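PDB 4XU6: INSIG protein homolog from Mycobacterium vanbaalenii PYR-1, which binds diacylglycerol in the membrane as a homotrimer of the INSIG family, whose animal members take part in sterol sensing. Local coordinates for residues 19-24 / 89-94; 107-112 / 164-169; 30-35 / 148-153. All blocks are in the same frame, centred on the assembly; numbering follows the deposited sequence.

Contact 1: residues 19-24 / 89-94; sequences ALIGDH and TYVTTA. With TDA (N-tridecanoic acid), chain E.
Tyr90 lays its ring flat on the backbone of Gly22, and this is the tightest packing between the two segments. The CA of Gly22 stands over the ring 3.4 Å from its centroid, only 7° off the normal, a CH-pi contact, while Tyr90 CE1 lies 3.4 Å from Gly22 C. Glycine suits the place because a CB on Gly22 would fall on the ring. CG of Tyr90 is anti to the backbone N (chi1 -163°), which sends CG toward the neighbouring helix. The segments belong to the transmembrane helices 5-29 and 76-96, nearly parallel here at 13° with axes 8.8 Å apart, and together they form part of the wall of the lipid pocket: Tyr90 OH approaches C22 of the bound tridecanoic acid at 3.4 Å. A water bridges the hydroxyl to Asp23, lying 2.7 Å from Tyr90 OH and donating to Asp23 OD1 at 2.6 Å; Asp23 OD2 is hydrogen-bonded to Ser45 and Tyr34. Packing is looser beyond the glycine, where Ile21 CG2 and Val91 CG1 come no nearer than 4.3 Å. There Ile21 packs on Val102 and Val91 on Pro103 of a second subunit.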
loop_
_atom_site.group_PDB
_atom_site.type_symbol
_atom_site.label_atom_id
_atom_site.label_comp_id
_atom_site.label_asym_id
_atom_site.label_seq_id
_atom_site.Cartn_x
_atom_site.Cartn_y
_atom_site.Cartn_z
ATOM N N ALA A 19 -18.981 3.930 -2.878
ATOM C CA ALA A 19 -19.029 5.261 -3.483
ATOM C C ALA A 19 -19.306 6.358 -2.459
ATOM O O ALA A 19 -18.684 7.421 -2.501
ATOM C CB ALA A 19 -20.072 5.319 -4.605
ATOM N N LEU A 20 -20.251 6.110 -1.550
ATOM C CA LEU A 20 -20.596 7.104 -0.527
ATOM C C LEU A 20 -19.411 7.378 0.402
ATOM O O LEU A 20 -19.181 8.513 0.814
ATOM C CB LEU A 20 -21.802 6.638 0.291
ATOM C CG LEU A 20 -23.148 6.667 -0.439
ATOM C CD1 LEU A 20 -24.239 6.000 0.385
ATOM C CD2 LEU A 20 -23.522 8.110 -0.792
ATOM N N ILE A 21 -18.655 6.334 0.727
ATOM C CA ILE A 21 -17.492 6.507 1.597
ATOM C C ILE A 21 -16.415 7.319 0.880
ATOM O O ILE A 21 -15.851 8.261 1.443
ATOM C CB ILE A 21 -16.915 5.144 2.046
ATOM C CG1 ILE A 21 -17.898 4.428 2.977
ATOM C CG2 ILE A 21 -15.553 5.329 2.749
ATOM C CD1 ILE A 21 -17.589 2.925 3.162
ATOM N N GLY A 22 -16.128 6.948 -0.365
ATOM C CA GLY A 22 -15.128 7.654 -1.142
ATOM C C GLY A 22 -15.548 9.081 -1.450
ATOM O O GLY A 22 -14.741 10.011 -1.384
ATOM N N ASP A 23 -16.817 9.273 -1.791
ATOM C CA ASP A 23 -17.277 10.620 -2.122
ATOM C C ASP A 23 -17.334 11.510 -0.880
ATOM O O ASP A 23 -16.975 12.676 -0.943
ATOM C CB ASP A 23 -18.633 10.574 -2.813
ATOM C CG ASP A 23 -18.924 11.830 -3.625
ATOM O OD1 ASP A 23 -18.006 12.361 -4.291
ATOM O OD2 ASP A 23 -20.091 12.281 -3.601
ATOM N N HIS A 24 -17.761 10.964 0.255
ATOM C CA HIS A 24 -17.672 11.736 1.490
ATOM C C HIS A 24 -16.225 12.170 1.744
ATOM O O HIS A 24 -15.968 13.309 2.130
ATOM C CB HIS A 24 -18.160 10.946 2.701
ATOM C CG HIS A 24 -17.786 11.594 3.998
ATOM N ND1 HIS A 24 -18.433 12.710 4.483
ATOM C CD2 HIS A 24 -16.786 11.328 4.874
ATOM C CE1 HIS A 24 -17.871 13.086 5.619
ATOM N NE2 HIS A 24 -16.865 12.269 5.877
ATOM N N THR A 89 -7.638 3.001 -2.269
ATOM C CA THR A 89 -7.066 3.893 -3.278
ATOM C C THR A 89 -7.910 5.158 -3.400
ATOM O O THR A 89 -7.390 6.265 -3.497
ATOM C CB THR A 89 -6.975 3.183 -4.645
ATOM O OG1 THR A 89 -6.158 2.011 -4.517
ATOM C CG2 THR A 89 -6.359 4.098 -5.690
ATOM N N TYR A 90 -9.225 4.971 -3.397
ATOM C CA TYR A 90 -10.183 6.075 -3.473
ATOM C C TYR A 90 -9.958 7.066 -2.318
ATOM O O TYR A 90 -9.781 8.281 -2.543
ATOM C CB TYR A 90 -11.590 5.464 -3.409
ATOM C CG TYR A 90 -12.760 6.331 -3.857
ATOM C CD1 TYR A 90 -12.675 7.718 -3.911
ATOM C CD2 TYR A 90 -13.965 5.732 -4.210
ATOM C CE1 TYR A 90 -13.776 8.488 -4.317
ATOM C CE2 TYR A 90 -15.052 6.485 -4.615
ATOM C CZ TYR A 90 -14.954 7.848 -4.663
ATOM O OH TYR A 90 -16.059 8.570 -5.061
ATOM N N VAL A 91 -9.941 6.570 -1.081
ATOM C CA VAL A 91 -9.761 7.485 0.053
ATOM C C VAL A 91 -8.362 8.098 0.082
ATOM O O VAL A 91 -8.188 9.220 0.549
ATOM C CB VAL A 91 -10.127 6.850 1.427
ATOM C CG1 VAL A 91 -11.602 6.437 1.448
ATOM C CG2 VAL A 91 -9.220 5.663 1.759
ATOM N N THR A 92 -7.370 7.377 -0.434
ATOM C CA THR A 92 -6.018 7.936 -0.511
ATOM C C THR A 92 -5.992 9.164 -1.418
ATOM O O THR A 92 -5.293 10.139 -1.131
ATOM C CB THR A 92 -4.984 6.893 -1.014
ATOM O OG1 THR A 92 -4.880 5.824 -0.065
ATOM C CG2 THR A 92 -3.599 7.535 -1.194
ATOM N N THR A 93 -6.756 9.128 -2.508
ATOM C CA THR A 93 -6.783 10.287 -3.401
ATOM C C THR A 93 -7.327 11.510 -2.681
ATOM O O THR A 93 -6.913 12.619 -2.960
ATOM C CB THR A 93 -7.577 10.051 -4.707
ATOM O OG1 THR A 93 -8.958 9.811 -4.413
ATOM C CG2 THR A 93 -6.994 8.877 -5.489
ATOM N N ALA A 94 -8.238 11.300 -1.737
ATOM C CA ALA A 94 -8.744 12.409 -0.932
ATOM C C ALA A 94 -7.632 12.982 -0.046
ATOM O O ALA A 94 -7.508 14.202 0.124
ATOM C CB ALA A 94 -9.923 11.943 -0.084
HETATM O O21 TDA E . -14.135 10.946 -7.880
HETATM O O22 TDA E . -16.261 11.782 -8.322
HETATM C C21 TDA E . -15.546 10.784 -8.225
HETATM C C22 TDA E . -16.142 9.417 -8.389
HETATM C C23 TDA E . -15.059 8.346 -8.552
HETATM C C24 TDA E . -15.664 6.942 -8.552
HETATM C C25 TDA E . -14.599 5.878 -8.828
HETATM C C26 TDA E . -15.175 4.465 -8.808
HETATM C C27 TDA E . -15.568 4.125 -7.378
HETATM C C28 TDA E . -16.121 2.724 -7.253
HETATM C C29 TDA E . -16.637 2.512 -5.839
HETATM C C30 TDA E . -17.134 1.083 -5.725
HETATM C C31 TDA E . -15.963 0.117 -5.831
HETATM C C32 TDA E . -16.406 -1.309 -5.530
HETATM C C33 TDA E . -15.462 -2.319 -6.167
HETATM O O HOH W 1 -15.873 11.289 -5.260
#

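Contact 2: residues 107-112 / 164-169; sequences LVAAAA and LAPLYF. Unlike the reference sequence in segment 107-112: Ala109 (reference Cys). With TDA (N-tridecanoic acid), chain E; TDA (N-tridecanoic acid), chain F.
Pro166 presents its ring to helix 101-119 and fits against Val108, Ala109 and Ala112, residues one turn apart or adjacent on one side of that helix. The side chains of Val108 and Pro166 cross at about a right angle, with Val108 CG1 3.6 Å from Pro166 CG. That methyl is anti to the backbone N (chi1 -178°), which directs it at the proline ring and also brings it within 4.2 Å of Leu167 CB. Beside it, Pro166 CB sits against the backbone of Ala109, 3.6 Å from its CA; Ala109 differs from the reference sequence, which has cysteine here. Ala112 points its CB between Pro166 and Phe169: the methyl lies 3.4 Å from Pro166 O and meets the edge of the Phe169 ring, near its plane, at 4.2 Å from CD2. The two alanines and the compact proline ring are consistent with the close 8.3 Å approach of the segment axes, at a crossing angle of 18°. Proline is tolerated in the first turn of helix 164-184, where its missing N-H costs no helical bond.

On another side of the same helix Tyr168 lines the lipid pocket. Its ring is covered on one face by C25 of the tridecanoic acid that also meets Tyr90, 3.6 Å above the plane and offset toward the rim, and its hydroxyl bonds to Glu139 and lies near C25 of a second tridecanoic acid. No hydrogen bond joins the two segments, so their contact rests on shape and apolar packing, as befits neighbouring membrane helices.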
loop_
_atom_site.group_PDB
_atom_site.type_symbol
_atom_site.label_atom_id
_atom_site.label_comp_id
_atom_site.label_asym_id
_atom_site.label_seq_id
_atom_site.Cartn_x
_atom_site.Cartn_y
_atom_site.Cartn_z
ATOM N N LEU A 107 1.023 7.458 -8.171
ATOM C CA LEU A 107 0.717 6.605 -7.019
ATOM C C LEU A 107 -0.557 5.793 -7.279
ATOM O O LEU A 107 -0.588 4.588 -7.050
ATOM C CB LEU A 107 0.575 7.440 -5.741
ATOM C CG LEU A 107 0.158 6.659 -4.491
ATOM C CD1 LEU A 107 1.184 5.577 -4.156
ATOM C CD2 LEU A 107 -0.042 7.606 -3.298
ATOM N N VAL A 108 -1.598 6.459 -7.771
ATOM C CA VAL A 108 -2.857 5.794 -8.082
ATOM C C VAL A 108 -2.681 4.776 -9.213
ATOM O O VAL A 108 -3.214 3.666 -9.149
ATOM C CB VAL A 108 -3.960 6.822 -8.431
ATOM C CG1 VAL A 108 -5.295 6.113 -8.719
ATOM C CG2 VAL A 108 -4.114 7.811 -7.280
ATOM N N ALA A 109 -1.917 5.140 -10.238
ATOM C CA ALA A 109 -1.628 4.196 -11.319
ATOM C C ALA A 109 -0.880 2.958 -10.821
ATOM O O ALA A 109 -1.120 1.851 -11.296
ATOM C CB ALA A 109 -0.855 4.876 -12.453
ATOM N N ALA A 110 0.038 3.139 -9.878
ATOM C CA ALA A 110 0.761 1.998 -9.309
ATOM C C ALA A 110 -0.196 1.093 -8.543
ATOM O O ALA A 110 -0.132 -0.120 -8.655
ATOM C CB ALA A 110 1.902 2.471 -8.396
ATOM N N ALA A 111 -1.083 1.692 -7.755
ATOM C CA ALA A 111 -2.056 0.916 -6.993
ATOM C C ALA A 111 -2.966 0.138 -7.933
ATOM O O ALA A 111 -3.276 -1.027 -7.687
ATOM C CB ALA A 111 -2.879 1.837 -6.087
ATOM N N ALA A 112 -3.378 0.778 -9.023
ATOM C CA ALA A 112 -4.244 0.130 -10.002
ATOM C C ALA A 112 -3.537 -1.016 -10.734
ATOM O O ALA A 112 -4.131 -2.065 -10.982
ATOM C CB ALA A 112 -4.770 1.160 -11.010
ATOM N N LEU A 164 -8.445 9.949 -11.840
ATOM C CA LEU A 164 -9.675 9.217 -12.143
ATOM C C LEU A 164 -9.430 8.085 -13.122
ATOM O O LEU A 164 -10.066 7.043 -13.035
ATOM C CB LEU A 164 -10.752 10.145 -12.711
ATOM C CG LEU A 164 -11.313 11.169 -11.724
ATOM C CD1 LEU A 164 -12.342 12.057 -12.427
ATOM C CD2 LEU A 164 -11.939 10.473 -10.521
ATOM N N ALA A 165 -8.519 8.280 -14.067
ATOM C CA ALA A 165 -8.295 7.231 -15.053
ATOM C C ALA A 165 -7.827 5.909 -14.405
ATOM O O ALA A 165 -8.469 4.877 -14.599
ATOM C CB ALA A 165 -7.357 7.705 -16.191
ATOM N N PRO A 166 -6.728 5.937 -13.612
ATOM C CA PRO A 166 -6.402 4.646 -12.984
ATOM C C PRO A 166 -7.369 4.249 -11.861
ATOM O O PRO A 166 -7.503 3.058 -11.587
ATOM C CB PRO A 166 -4.986 4.867 -12.425
ATOM C CG PRO A 166 -4.829 6.354 -12.300
ATOM C CD PRO A 166 -5.642 6.922 -13.441
ATOM N N LEU A 167 -8.032 5.210 -11.218
ATOM C CA LEU A 167 -8.993 4.841 -10.174
ATOM C C LEU A 167 -10.167 4.067 -10.771
ATOM O O LEU A 167 -10.527 3.006 -10.271
ATOM C CB LEU A 167 -9.481 6.067 -9.383
ATOM C CG LEU A 167 -10.554 5.838 -8.306
ATOM C CD1 LEU A 167 -10.076 4.845 -7.259
ATOM C CD2 LEU A 167 -10.968 7.183 -7.655
ATOM N N TYR A 168 -10.755 4.591 -11.844
ATOM C CA TYR A 168 -11.849 3.890 -12.519
ATOM C C TYR A 168 -11.372 2.564 -13.105
ATOM O O TYR A 168 -12.097 1.571 -13.075
ATOM C CB TYR A 168 -12.470 4.767 -13.618
ATOM C CG TYR A 168 -13.524 5.749 -13.119
ATOM C CD1 TYR A 168 -14.773 5.295 -12.696
ATOM C CD2 TYR A 168 -13.276 7.121 -13.083
ATOM C CE1 TYR A 168 -15.750 6.181 -12.241
ATOM C CE2 TYR A 168 -14.261 8.031 -12.626
ATOM C CZ TYR A 168 -15.496 7.534 -12.207
ATOM O OH TYR A 168 -16.487 8.390 -11.750
ATOM N N PHE A 169 -10.151 2.540 -13.632
ATOM C CA PHE A 169 -9.619 1.289 -14.180
ATOM C C PHE A 169 -9.624 0.177 -13.124
ATOM O O PHE A 169 -10.104 -0.922 -13.373
ATOM C CB PHE A 169 -8.204 1.483 -14.739
ATOM C CG PHE A 169 -7.564 0.192 -15.201
ATOM C CD1 PHE A 169 -7.821 -0.308 -16.476
ATOM C CD2 PHE A 169 -6.744 -0.537 -14.343
ATOM C CE1 PHE A 169 -7.243 -1.515 -16.896
ATOM C CE2 PHE A 169 -6.160 -1.733 -14.753
ATOM C CZ PHE A 169 -6.416 -2.227 -16.031
HETATM O O21 TDA E . -14.135 10.946 -7.880
HETATM O O22 TDA E . -16.261 11.782 -8.322
HETATM C C21 TDA E . -15.546 10.784 -8.225
HETATM C C22 TDA E . -16.142 9.417 -8.389
HETATM C C23 TDA E . -15.059 8.346 -8.552
HETATM C C24 TDA E . -15.664 6.942 -8.552
HETATM C C25 TDA E . -14.599 5.878 -8.828
HETATM C C26 TDA E . -15.175 4.465 -8.808
HETATM C C27 TDA E . -15.568 4.125 -7.378
HETATM C C28 TDA E . -16.121 2.724 -7.253
HETATM C C29 TDA E . -16.637 2.512 -5.839
HETATM C C30 TDA E . -17.134 1.083 -5.725
HETATM C C31 TDA E . -15.963 0.117 -5.831
HETATM C C32 TDA E . -16.406 -1.309 -5.530
HETATM C C33 TDA E . -15.462 -2.319 -6.167
HETATM C C21 TDA F . -19.987 11.769 -10.713
HETATM C C22 TDA F . -20.383 10.775 -11.783
HETATM C C23 TDA F . -19.850 9.382 -11.482
HETATM C C24 TDA F . -20.159 8.444 -12.646
HETATM C C25 TDA F . -19.596 7.048 -12.418
HETATM C C26 TDA F . -19.541 6.248 -13.719
HETATM C C27 TDA F . -20.894 6.259 -14.420
HETATM C C28 TDA F . -20.800 5.631 -15.803
HETATM C C29 TDA F . -21.819 4.508 -15.931
HETATM C C30 TDA F . -23.234 5.042 -15.743
HETATM C C31 TDA F . -24.181 3.898 -15.402
HETATM C C32 TDA F . -23.982 2.723 -16.354
HETATM C C33 TDA F . -25.164 1.763 -16.296
#

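Contact 3: residues 30-35 / 148-153; sequences GTTVYH and FAYHPD. With TDA (N-tridecanoic acid), chain E.
A two-stranded antiparallel sheet, formed by strands 32-34 and 148-150, lies at one end of the transmembrane helices and carries Tyr150, a residue of the diacylglycerol site. Thr32 and Tyr150 make a non-hydrogen-bonded pair, their side chains side by side on the face they share with Tyr34 and Phe148. The methyl CG2 of Thr32 sits over one face of the Tyr150 ring, 3.6 Å from its centroid and 17° off the normal, a CH-pi contact. Threonine suits this place: its torsion puts CG2 anti to the carbonyl carbon (OG1 at chi1 58°), and its beta branch suits a strand.

The hydrogen-bonded pair Val33 and Ala149 exchanges two bonds, each 2.9 Å from Val33 N to Ala149 O and from Ala149 N to Val33 O. A third bond, 2.8 Å from His151 N to Thr31 O, continues past the strand, with the donor above the carbonyl plane. Tyr34 and Phe148 lie alongside each other, Tyr34 CD1 3.6 Å from Phe148 CB, with ring planes at 45°. Gly30, whose positive phi closes helix 5-29 in a Schellman motif, lets the chain turn from helix into this strand.

Tyr150 OH is hydrogen-bonded to Glu139 OE1 and, at 3.0 Å, to O21 of the tridecanoic acid. The strand bonds position the Tyr150 backbone, Thr32 CG2 covers one ring face, and Glu139 and the lipid carboxyl engage the hydroxyl; together they probably hold the Tyr150 side chain in place, consistent with its part in the diacylglycerol site, at the polar end of the lipid.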
loop_
_atom_site.group_PDB
_atom_site.type_symbol
_atom_site.label_atom_id
_atom_site.label_comp_id
_atom_site.label_asym_id
_atom_site.label_seq_id
_atom_site.Cartn_x
_atom_site.Cartn_y
_atom_site.Cartn_z
ATOM N N GLY A 30 -12.146 18.496 0.644
ATOM C CA GLY A 30 -12.140 19.571 -0.339
ATOM C C GLY A 30 -11.599 19.171 -1.705
ATOM O O GLY A 30 -11.269 20.029 -2.532
ATOM N N THR A 31 -11.497 17.869 -1.950
ATOM C CA THR A 31 -11.072 17.383 -3.264
ATOM C C THR A 31 -12.115 17.794 -4.301
ATOM O O THR A 31 -11.775 18.189 -5.418
ATOM C CB THR A 31 -10.927 15.839 -3.282
ATOM O OG1 THR A 31 -9.981 15.429 -2.284
ATOM C CG2 THR A 31 -10.466 15.338 -4.664
ATOM N N THR A 32 -13.387 17.675 -3.924
ATOM C CA THR A 32 -14.488 18.097 -4.782
ATOM C C THR A 32 -15.454 18.940 -3.968
ATOM O O THR A 32 -15.424 18.913 -2.727
ATOM C CB THR A 32 -15.282 16.901 -5.360
ATOM O OG1 THR A 32 -15.795 16.088 -4.287
ATOM C CG2 THR A 32 -14.408 16.043 -6.285
ATOM N N VAL A 33 -16.305 19.687 -4.672
ATOM C CA VAL A 33 -17.361 20.489 -4.048
ATOM C C VAL A 33 -18.597 20.368 -4.921
ATOM O O VAL A 33 -18.503 20.565 -6.129
ATOM C CB VAL A 33 -16.995 21.995 -4.026
ATOM C CG1 VAL A 33 -18.134 22.820 -3.404
ATOM C CG2 VAL A 33 -15.695 22.241 -3.289
ATOM N N TYR A 34 -19.753 20.060 -4.336
ATOM C CA TYR A 34 -20.987 20.011 -5.119
ATOM C C TYR A 34 -21.663 21.384 -5.239
ATOM O O TYR A 34 -21.583 22.211 -4.328
ATOM C CB TYR A 34 -21.974 19.003 -4.538
ATOM C CG TYR A 34 -21.622 17.561 -4.841
ATOM C CD1 TYR A 34 -21.900 17.009 -6.085
ATOM C CD2 TYR A 34 -21.026 16.748 -3.879
ATOM C CE1 TYR A 34 -21.585 15.698 -6.374
ATOM C CE2 TYR A 34 -20.704 15.421 -4.159
ATOM C CZ TYR A 34 -20.992 14.905 -5.413
ATOM O OH TYR A 34 -20.693 13.595 -5.720
ATOM N N HIS A 35 -22.313 21.614 -6.374
ATOM C CA HIS A 35 -23.068 22.846 -6.604
ATOM C C HIS A 35 -24.456 22.499 -7.123
ATOM O O HIS A 35 -24.877 23.014 -8.160
ATOM C CB HIS A 35 -22.363 23.726 -7.641
ATOM C CG HIS A 35 -20.961 24.102 -7.270
ATOM N ND1 HIS A 35 -20.667 24.919 -6.201
ATOM C CD2 HIS A 35 -19.774 23.777 -7.833
ATOM C CE1 HIS A 35 -19.357 25.074 -6.116
ATOM N NE2 HIS A 35 -18.793 24.390 -7.094
ATOM N N PHE A 148 -20.776 19.909 -10.133
ATOM C CA PHE A 148 -19.774 19.938 -9.076
ATOM C C PHE A 148 -18.456 20.395 -9.676
ATOM O O PHE A 148 -18.363 20.586 -10.887
ATOM C CB PHE A 148 -19.647 18.570 -8.372
ATOM C CG PHE A 148 -18.991 17.480 -9.208
ATOM C CD1 PHE A 148 -19.698 16.834 -10.210
ATOM C CD2 PHE A 148 -17.685 17.071 -8.941
ATOM C CE1 PHE A 148 -19.109 15.814 -10.967
ATOM C CE2 PHE A 148 -17.083 16.055 -9.690
ATOM C CZ PHE A 148 -17.796 15.430 -10.706
ATOM N N ALA A 149 -17.442 20.597 -8.844
ATOM C CA ALA A 149 -16.132 20.961 -9.362
ATOM C C ALA A 149 -15.036 20.278 -8.560
ATOM O O ALA A 149 -15.246 19.921 -7.399
ATOM C CB ALA A 149 -15.944 22.476 -9.335
ATOM N N TYR A 150 -13.868 20.115 -9.172
ATOM C CA TYR A 150 -12.693 19.643 -8.447
ATOM C C TYR A 150 -11.922 20.819 -7.866
ATOM O O TYR A 150 -12.045 21.951 -8.337
ATOM C CB TYR A 150 -11.788 18.790 -9.355
ATOM C CG TYR A 150 -12.236 17.349 -9.432
ATOM C CD1 TYR A 150 -13.267 16.966 -10.285
ATOM C CD2 TYR A 150 -11.639 16.369 -8.638
ATOM C CE1 TYR A 150 -13.697 15.648 -10.339
ATOM C CE2 TYR A 150 -12.057 15.054 -8.688
ATOM C CZ TYR A 150 -13.084 14.695 -9.540
ATOM O OH TYR A 150 -13.516 13.386 -9.591
ATOM N N HIS A 151 -11.157 20.551 -6.815
ATOM C CA HIS A 151 -10.216 21.522 -6.277
ATOM C C HIS A 151 -9.303 21.968 -7.419
ATOM O O HIS A 151 -8.970 21.166 -8.287
ATOM C CB HIS A 151 -9.392 20.873 -5.166
ATOM C CG HIS A 151 -8.574 21.841 -4.372
ATOM N ND1 HIS A 151 -7.306 22.227 -4.749
ATOM C CD2 HIS A 151 -8.844 22.500 -3.220
ATOM C CE1 HIS A 151 -6.828 23.084 -3.862
ATOM N NE2 HIS A 151 -7.742 23.269 -2.929
ATOM N N PRO A 152 -8.925 23.261 -7.441
ATOM C CA PRO A 152 -8.142 23.796 -8.565
ATOM C C PRO A 152 -6.785 23.114 -8.739
ATOM O O PRO A 152 -6.221 23.158 -9.829
ATOM C CB PRO A 152 -7.954 25.272 -8.193
ATOM C CG PRO A 152 -9.110 25.584 -7.309
ATOM C CD PRO A 152 -9.371 24.325 -6.522
ATOM N N ASP A 153 -6.267 22.487 -7.691
ATOM C CA ASP A 153 -5.009 21.757 -7.825
ATOM C C ASP A 153 -5.211 20.278 -8.186
ATOM O O ASP A 153 -4.252 19.503 -8.217
ATOM C CB ASP A 153 -4.133 21.937 -6.580
ATOM C CG ASP A 153 -3.564 23.346 -6.471
ATOM O OD1 ASP A 153 -3.397 23.997 -7.528
ATOM O OD2 ASP A 153 -3.292 23.802 -5.338
HETATM O O21 TDA E . -14.135 10.946 -7.880
HETATM O O22 TDA E . -16.261 11.782 -8.322
HETATM C C21 TDA E . -15.546 10.784 -8.225
HETATM C C22 TDA E . -16.142 9.417 -8.389
HETATM C C23 TDA E . -15.059 8.346 -8.552
HETATM C C24 TDA E . -15.664 6.942 -8.552
HETATM C C25 TDA E . -14.599 5.878 -8.828
HETATM C C26 TDA E . -15.175 4.465 -8.808
HETATM C C27 TDA E . -15.568 4.125 -7.378
HETATM C C28 TDA E . -16.121 2.724 -7.253
HETATM C C29 TDA E . -16.637 2.512 -5.839
HETATM C C30 TDA E . -17.134 1.083 -5.725
HETATM C C31 TDA E . -15.963 0.117 -5.831
HETATM C C32 TDA E . -16.406 -1.309 -5.530
HETATM C C33 TDA E . -15.462 -2.319 -6.167
#

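How the contacts relate
From the N terminus, helix 5-29 supplies the first side of contact 1 and leads, after a short turn, into strand 32-34, the first side of contact 3. Contact 1 closes its loop when helix 76-96 returns to helix 5-29. Helix 101-119 then opens contact 2, so contacts 1 and 2 stand in series. Strand 148-150 closes contact 3, the longest loop, before helix 164-184 closes contact 2; contact 3 therefore crosses both others. Thr89 and Thr93 pack on Val108 and Ala111 to join contacts 1 and 2, the Asp23-Tyr34 bond joins 1 and 3, and Leu164 meets Tyr150 between 2 and 3. All three border the same bound tridecanoic acid.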